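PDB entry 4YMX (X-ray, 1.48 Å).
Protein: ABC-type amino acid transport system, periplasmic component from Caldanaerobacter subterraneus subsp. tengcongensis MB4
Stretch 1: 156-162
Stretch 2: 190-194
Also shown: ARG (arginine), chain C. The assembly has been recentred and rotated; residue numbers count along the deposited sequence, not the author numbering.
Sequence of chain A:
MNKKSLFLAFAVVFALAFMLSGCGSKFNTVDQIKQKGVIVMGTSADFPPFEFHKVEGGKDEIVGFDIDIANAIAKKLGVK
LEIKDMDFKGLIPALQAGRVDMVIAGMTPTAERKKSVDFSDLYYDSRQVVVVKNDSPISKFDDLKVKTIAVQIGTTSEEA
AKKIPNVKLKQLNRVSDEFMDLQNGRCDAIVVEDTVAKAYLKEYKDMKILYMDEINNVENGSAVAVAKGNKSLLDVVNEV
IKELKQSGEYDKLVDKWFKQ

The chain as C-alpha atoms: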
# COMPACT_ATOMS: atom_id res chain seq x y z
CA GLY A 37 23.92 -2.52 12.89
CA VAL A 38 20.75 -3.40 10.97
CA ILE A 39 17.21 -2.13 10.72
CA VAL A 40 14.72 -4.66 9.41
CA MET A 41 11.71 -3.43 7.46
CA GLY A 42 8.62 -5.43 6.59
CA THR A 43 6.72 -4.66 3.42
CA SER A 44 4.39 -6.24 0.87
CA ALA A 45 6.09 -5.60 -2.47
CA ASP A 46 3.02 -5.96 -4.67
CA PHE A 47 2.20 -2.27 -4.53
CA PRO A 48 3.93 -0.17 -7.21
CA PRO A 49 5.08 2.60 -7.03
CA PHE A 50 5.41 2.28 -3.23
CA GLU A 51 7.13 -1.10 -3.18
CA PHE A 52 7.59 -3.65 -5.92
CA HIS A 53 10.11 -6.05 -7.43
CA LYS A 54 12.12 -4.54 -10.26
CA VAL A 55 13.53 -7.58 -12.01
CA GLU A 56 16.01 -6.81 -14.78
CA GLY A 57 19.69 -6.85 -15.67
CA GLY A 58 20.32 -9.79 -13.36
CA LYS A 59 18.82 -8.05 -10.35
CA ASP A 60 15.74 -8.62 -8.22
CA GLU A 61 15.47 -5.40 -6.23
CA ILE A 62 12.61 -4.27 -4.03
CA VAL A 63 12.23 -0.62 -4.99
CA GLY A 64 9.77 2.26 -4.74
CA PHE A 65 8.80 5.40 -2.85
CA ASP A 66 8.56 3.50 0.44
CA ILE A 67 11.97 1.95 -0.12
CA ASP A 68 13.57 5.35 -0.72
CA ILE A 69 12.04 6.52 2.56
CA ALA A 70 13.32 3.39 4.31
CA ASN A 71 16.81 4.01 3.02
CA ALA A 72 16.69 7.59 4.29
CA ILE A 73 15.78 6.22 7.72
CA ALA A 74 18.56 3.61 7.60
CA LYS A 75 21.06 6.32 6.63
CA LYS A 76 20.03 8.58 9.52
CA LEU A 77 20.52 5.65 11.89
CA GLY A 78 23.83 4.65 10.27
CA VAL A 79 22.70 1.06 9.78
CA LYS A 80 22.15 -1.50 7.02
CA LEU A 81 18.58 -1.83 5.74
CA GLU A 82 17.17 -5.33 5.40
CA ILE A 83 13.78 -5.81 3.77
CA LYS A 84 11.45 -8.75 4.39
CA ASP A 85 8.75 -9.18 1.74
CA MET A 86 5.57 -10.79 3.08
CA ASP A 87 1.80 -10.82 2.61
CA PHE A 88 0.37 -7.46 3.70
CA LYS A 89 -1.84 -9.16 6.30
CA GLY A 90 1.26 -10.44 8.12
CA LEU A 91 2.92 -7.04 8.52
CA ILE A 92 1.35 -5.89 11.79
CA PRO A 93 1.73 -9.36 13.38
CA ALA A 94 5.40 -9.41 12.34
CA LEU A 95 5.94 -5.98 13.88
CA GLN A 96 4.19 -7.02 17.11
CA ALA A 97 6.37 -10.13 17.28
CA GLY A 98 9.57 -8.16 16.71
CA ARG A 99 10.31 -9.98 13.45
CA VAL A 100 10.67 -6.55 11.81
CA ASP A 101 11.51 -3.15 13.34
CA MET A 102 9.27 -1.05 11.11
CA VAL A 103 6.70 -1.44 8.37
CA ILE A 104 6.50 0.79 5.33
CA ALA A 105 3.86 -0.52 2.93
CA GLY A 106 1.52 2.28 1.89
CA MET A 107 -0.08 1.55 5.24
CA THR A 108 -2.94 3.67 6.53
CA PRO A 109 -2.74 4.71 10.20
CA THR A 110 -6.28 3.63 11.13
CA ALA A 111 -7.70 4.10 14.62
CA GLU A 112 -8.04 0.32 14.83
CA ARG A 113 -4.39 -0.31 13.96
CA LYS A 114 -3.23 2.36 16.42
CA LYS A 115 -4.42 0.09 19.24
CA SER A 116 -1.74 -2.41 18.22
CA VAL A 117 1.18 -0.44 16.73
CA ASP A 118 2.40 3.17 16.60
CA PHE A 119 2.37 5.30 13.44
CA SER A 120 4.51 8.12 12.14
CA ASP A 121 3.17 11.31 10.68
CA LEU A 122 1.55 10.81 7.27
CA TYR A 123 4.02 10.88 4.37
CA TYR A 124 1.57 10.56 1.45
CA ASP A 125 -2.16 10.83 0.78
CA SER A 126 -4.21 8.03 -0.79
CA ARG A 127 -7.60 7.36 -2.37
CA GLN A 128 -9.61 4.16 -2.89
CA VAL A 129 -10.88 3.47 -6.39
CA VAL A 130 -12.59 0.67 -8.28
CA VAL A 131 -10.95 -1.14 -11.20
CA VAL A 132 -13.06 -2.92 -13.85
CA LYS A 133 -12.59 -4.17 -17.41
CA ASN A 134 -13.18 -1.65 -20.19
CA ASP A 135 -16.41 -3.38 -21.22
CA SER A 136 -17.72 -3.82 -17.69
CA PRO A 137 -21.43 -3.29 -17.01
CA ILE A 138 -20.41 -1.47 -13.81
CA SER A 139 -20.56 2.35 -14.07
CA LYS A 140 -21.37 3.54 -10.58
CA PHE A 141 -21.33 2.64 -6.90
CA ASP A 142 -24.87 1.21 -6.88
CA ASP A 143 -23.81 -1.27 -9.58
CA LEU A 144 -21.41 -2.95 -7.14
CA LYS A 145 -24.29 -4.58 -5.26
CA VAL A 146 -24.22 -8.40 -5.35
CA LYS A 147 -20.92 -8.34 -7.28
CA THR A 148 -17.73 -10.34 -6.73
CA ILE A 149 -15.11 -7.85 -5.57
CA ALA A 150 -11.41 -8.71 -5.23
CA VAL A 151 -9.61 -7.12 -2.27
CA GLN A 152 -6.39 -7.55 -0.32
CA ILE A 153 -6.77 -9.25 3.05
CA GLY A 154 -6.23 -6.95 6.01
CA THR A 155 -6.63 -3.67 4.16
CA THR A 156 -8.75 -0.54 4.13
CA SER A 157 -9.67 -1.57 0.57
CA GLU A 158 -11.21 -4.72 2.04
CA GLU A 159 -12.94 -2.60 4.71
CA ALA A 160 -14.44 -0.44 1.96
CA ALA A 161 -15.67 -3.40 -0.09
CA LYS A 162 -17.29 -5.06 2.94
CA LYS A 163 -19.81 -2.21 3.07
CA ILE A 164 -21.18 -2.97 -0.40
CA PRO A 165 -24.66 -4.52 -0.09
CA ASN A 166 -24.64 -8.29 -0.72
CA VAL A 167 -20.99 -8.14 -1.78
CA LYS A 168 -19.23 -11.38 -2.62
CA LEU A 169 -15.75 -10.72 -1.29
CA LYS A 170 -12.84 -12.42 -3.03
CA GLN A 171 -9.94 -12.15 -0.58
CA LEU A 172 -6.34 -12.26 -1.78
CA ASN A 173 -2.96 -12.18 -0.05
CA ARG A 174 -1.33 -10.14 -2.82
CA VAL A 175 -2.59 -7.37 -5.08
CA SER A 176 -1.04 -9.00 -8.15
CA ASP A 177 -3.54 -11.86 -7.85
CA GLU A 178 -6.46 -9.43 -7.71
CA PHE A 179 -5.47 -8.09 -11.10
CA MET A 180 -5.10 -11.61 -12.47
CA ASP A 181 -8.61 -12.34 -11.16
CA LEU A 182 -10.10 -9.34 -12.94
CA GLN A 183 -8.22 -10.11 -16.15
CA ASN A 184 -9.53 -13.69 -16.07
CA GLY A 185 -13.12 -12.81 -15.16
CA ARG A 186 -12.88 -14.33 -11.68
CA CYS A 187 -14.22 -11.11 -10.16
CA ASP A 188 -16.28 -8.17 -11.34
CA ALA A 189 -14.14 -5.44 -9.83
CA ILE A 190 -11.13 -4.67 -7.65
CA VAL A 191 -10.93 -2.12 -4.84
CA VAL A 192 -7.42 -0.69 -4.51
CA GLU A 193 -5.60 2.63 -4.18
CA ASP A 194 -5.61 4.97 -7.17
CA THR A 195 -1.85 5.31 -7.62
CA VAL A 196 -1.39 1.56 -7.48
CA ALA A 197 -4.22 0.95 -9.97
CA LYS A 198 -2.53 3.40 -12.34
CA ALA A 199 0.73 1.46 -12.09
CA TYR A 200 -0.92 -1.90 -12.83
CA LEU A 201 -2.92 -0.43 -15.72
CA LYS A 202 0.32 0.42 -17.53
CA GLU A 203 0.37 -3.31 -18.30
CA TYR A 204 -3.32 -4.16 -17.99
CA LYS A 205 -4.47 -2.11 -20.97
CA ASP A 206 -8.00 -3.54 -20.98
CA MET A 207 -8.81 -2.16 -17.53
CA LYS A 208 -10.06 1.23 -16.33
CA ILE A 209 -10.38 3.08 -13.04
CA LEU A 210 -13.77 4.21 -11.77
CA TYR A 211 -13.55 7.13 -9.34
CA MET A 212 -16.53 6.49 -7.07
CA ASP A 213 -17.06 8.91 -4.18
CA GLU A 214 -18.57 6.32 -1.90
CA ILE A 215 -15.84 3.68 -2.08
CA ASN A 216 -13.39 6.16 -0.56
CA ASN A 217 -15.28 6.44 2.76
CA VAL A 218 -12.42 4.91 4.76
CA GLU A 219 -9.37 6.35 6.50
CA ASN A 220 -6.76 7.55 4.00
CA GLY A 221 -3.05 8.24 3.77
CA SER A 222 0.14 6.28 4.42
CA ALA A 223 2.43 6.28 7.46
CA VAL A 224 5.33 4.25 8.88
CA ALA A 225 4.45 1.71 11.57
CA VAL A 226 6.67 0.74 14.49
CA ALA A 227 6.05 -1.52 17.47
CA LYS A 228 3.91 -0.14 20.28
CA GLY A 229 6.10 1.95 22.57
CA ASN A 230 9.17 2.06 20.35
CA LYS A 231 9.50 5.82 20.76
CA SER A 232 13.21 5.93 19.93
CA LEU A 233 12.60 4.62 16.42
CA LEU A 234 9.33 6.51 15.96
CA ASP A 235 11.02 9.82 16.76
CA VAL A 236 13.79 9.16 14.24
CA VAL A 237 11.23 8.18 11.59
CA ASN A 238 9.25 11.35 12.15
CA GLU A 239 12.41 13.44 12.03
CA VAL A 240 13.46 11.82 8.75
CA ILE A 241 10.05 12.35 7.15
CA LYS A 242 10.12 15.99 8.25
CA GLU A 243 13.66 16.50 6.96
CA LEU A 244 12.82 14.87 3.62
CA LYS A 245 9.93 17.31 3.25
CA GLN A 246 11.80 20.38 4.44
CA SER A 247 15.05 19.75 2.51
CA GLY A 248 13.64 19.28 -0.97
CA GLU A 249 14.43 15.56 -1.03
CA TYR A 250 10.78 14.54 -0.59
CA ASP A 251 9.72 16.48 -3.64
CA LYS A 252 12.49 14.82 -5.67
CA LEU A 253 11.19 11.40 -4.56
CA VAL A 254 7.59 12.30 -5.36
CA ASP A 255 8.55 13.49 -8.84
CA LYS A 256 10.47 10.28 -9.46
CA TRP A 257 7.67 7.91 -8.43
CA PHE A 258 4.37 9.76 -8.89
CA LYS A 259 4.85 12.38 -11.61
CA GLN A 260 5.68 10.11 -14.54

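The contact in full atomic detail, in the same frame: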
# COMPACT_ATOMS: atom_id res chain seq x y z
N THR A 156 -7.64 -1.48 4.19
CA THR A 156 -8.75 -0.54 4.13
C THR A 156 -9.58 -0.74 2.85
O THR A 156 -10.77 -0.44 2.83
CB THR A 156 -8.27 0.90 4.18
OG1 THR A 156 -7.31 1.10 3.14
CG2 THR A 156 -7.62 1.18 5.53
N SER A 157 -8.95 -1.25 1.80
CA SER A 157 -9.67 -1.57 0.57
C SER A 157 -10.70 -2.66 0.86
O SER A 157 -11.86 -2.56 0.44
CB SER A 157 -8.70 -2.03 -0.52
OG SER A 157 -7.71 -1.04 -0.76
N GLU A 158 -10.29 -3.68 1.60
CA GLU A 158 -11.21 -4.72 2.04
C GLU A 158 -12.33 -4.15 2.93
O GLU A 158 -13.50 -4.49 2.76
CB GLU A 158 -10.43 -5.81 2.77
CG GLU A 158 -11.29 -6.89 3.42
CD GLU A 158 -10.45 -7.95 4.08
OE1 GLU A 158 -9.65 -7.59 4.97
OE2 GLU A 158 -10.55 -9.13 3.68
N GLU A 159 -11.96 -3.28 3.86
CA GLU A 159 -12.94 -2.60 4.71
C GLU A 159 -13.99 -1.86 3.88
O GLU A 159 -15.19 -1.91 4.18
CB GLU A 159 -12.22 -1.62 5.63
CG GLU A 159 -13.13 -0.87 6.57
CD GLU A 159 -12.37 0.13 7.43
OE1 GLU A 159 -11.17 -0.09 7.68
OE2 GLU A 159 -12.99 1.14 7.83
N ALA A 160 -13.54 -1.19 2.83
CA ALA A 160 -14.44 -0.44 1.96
C ALA A 160 -15.39 -1.38 1.23
O ALA A 160 -16.61 -1.14 1.16
CB ALA A 160 -13.64 0.41 0.98
N ALA A 161 -14.85 -2.47 0.68
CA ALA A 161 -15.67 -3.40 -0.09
C ALA A 161 -16.70 -4.11 0.77
O ALA A 161 -17.79 -4.44 0.28
CB ALA A 161 -14.79 -4.41 -0.82
N LYS A 162 -16.38 -4.34 2.04
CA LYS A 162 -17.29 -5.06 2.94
C LYS A 162 -18.61 -4.32 3.16
O LYS A 162 -19.60 -4.92 3.58
CB LYS A 162 -16.63 -5.34 4.29
CG LYS A 162 -15.70 -6.52 4.29
CD LYS A 162 -15.07 -6.68 5.67
CE LYS A 162 -14.23 -7.95 5.77
NZ LYS A 162 -13.60 -8.07 7.11
N ILE A 190 -12.14 -4.72 -8.70
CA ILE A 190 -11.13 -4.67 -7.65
C ILE A 190 -11.29 -3.36 -6.89
O ILE A 190 -11.58 -2.33 -7.49
CB ILE A 190 -9.71 -4.67 -8.25
CG1 ILE A 190 -9.48 -5.90 -9.14
CG2 ILE A 190 -8.65 -4.59 -7.16
CD1 ILE A 190 -8.20 -5.79 -9.97
N VAL A 191 -11.08 -3.37 -5.57
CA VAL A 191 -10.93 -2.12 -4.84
C VAL A 191 -9.49 -1.99 -4.39
O VAL A 191 -8.95 -2.89 -3.75
CB VAL A 191 -11.86 -2.04 -3.60
CG1 VAL A 191 -11.61 -0.75 -2.82
CG2 VAL A 191 -13.32 -2.11 -4.04
N VAL A 192 -8.85 -0.87 -4.74
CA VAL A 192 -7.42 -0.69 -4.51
C VAL A 192 -7.11 0.79 -4.63
O VAL A 192 -7.92 1.54 -5.16
CB VAL A 192 -6.59 -1.54 -5.53
CG1 VAL A 192 -6.69 -0.97 -6.93
CG2 VAL A 192 -5.13 -1.68 -5.09
N GLU A 193 -5.96 1.22 -4.12
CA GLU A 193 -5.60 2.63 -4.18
C GLU A 193 -5.33 3.09 -5.61
O GLU A 193 -4.81 2.33 -6.44
CB GLU A 193 -4.41 2.93 -3.28
CG GLU A 193 -4.82 3.39 -1.90
CD GLU A 193 -4.05 2.71 -0.81
OE1 GLU A 193 -4.48 1.64 -0.35
OE2 GLU A 193 -3.00 3.25 -0.40
N ASP A 194 -5.69 4.34 -5.86
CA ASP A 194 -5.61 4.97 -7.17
C ASP A 194 -4.22 4.88 -7.80
O ASP A 194 -4.06 4.46 -8.94
CB ASP A 194 -6.01 6.45 -7.04
CG ASP A 194 -6.05 7.18 -8.37
OD1 ASP A 194 -6.34 6.55 -9.40
OD2 ASP A 194 -5.81 8.41 -8.37
N ARG C . -3.52 1.56 2.28
CA ARG C . -4.20 0.25 2.45
C ARG C . -4.12 -0.22 3.89
O ARG C . -3.42 0.37 4.71
CB ARG C . -3.59 -0.79 1.52
CG ARG C . -2.09 -0.95 1.67
CD ARG C . -1.58 -2.18 0.94
NE ARG C . -0.13 -2.15 0.81
CZ ARG C . 0.60 -3.08 0.21
NH1 ARG C . 0.02 -4.14 -0.32
NH2 ARG C . 1.91 -2.95 0.16
OXT ARG C . -4.75 -1.21 4.26
O HOH W 1 -5.18 -0.59 -1.70

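Val-191 and Ser-157 form the centre of this contact between a helix and a strand. Their CA atoms lie 5.6 Å apart, the nearest pairing between the two stretches. Both CA-to-CB bonds point toward the other stretch. Ser-157 CB sits 3.4 Å from Val-191 O and 3.9 Å from Val-191 CG1, so the small serine side chain packs against both the backbone and the side chain of the valine.

Val-191 also reaches the next turn of the helix. Its CG2 lies 4.2 Å from Ala-161 CB and its CG1 lies 4.5 Å from Ala-160 CB. These are loose apolar contacts. The helix and strand axes come within 7.5 Å of each other at their closest.

No direct hydrogen bond joins the two stretches. Water 1 bridges them instead. Its O donates to Ser-157 OG at 2.7 Å and to Glu-193 OE1 at 2.7 Å, and accepts from Glu-193 N at 3.1 Å. Ser-157 OG and Glu-193 OE1 are themselves 4.2 Å apart, which leaves the link to the water.

The bound arginine ties in both stretches. Its N donates to Glu-193 OE1 at 2.8 Å, and its OXT accepts from Thr-156 N at 2.9 Å.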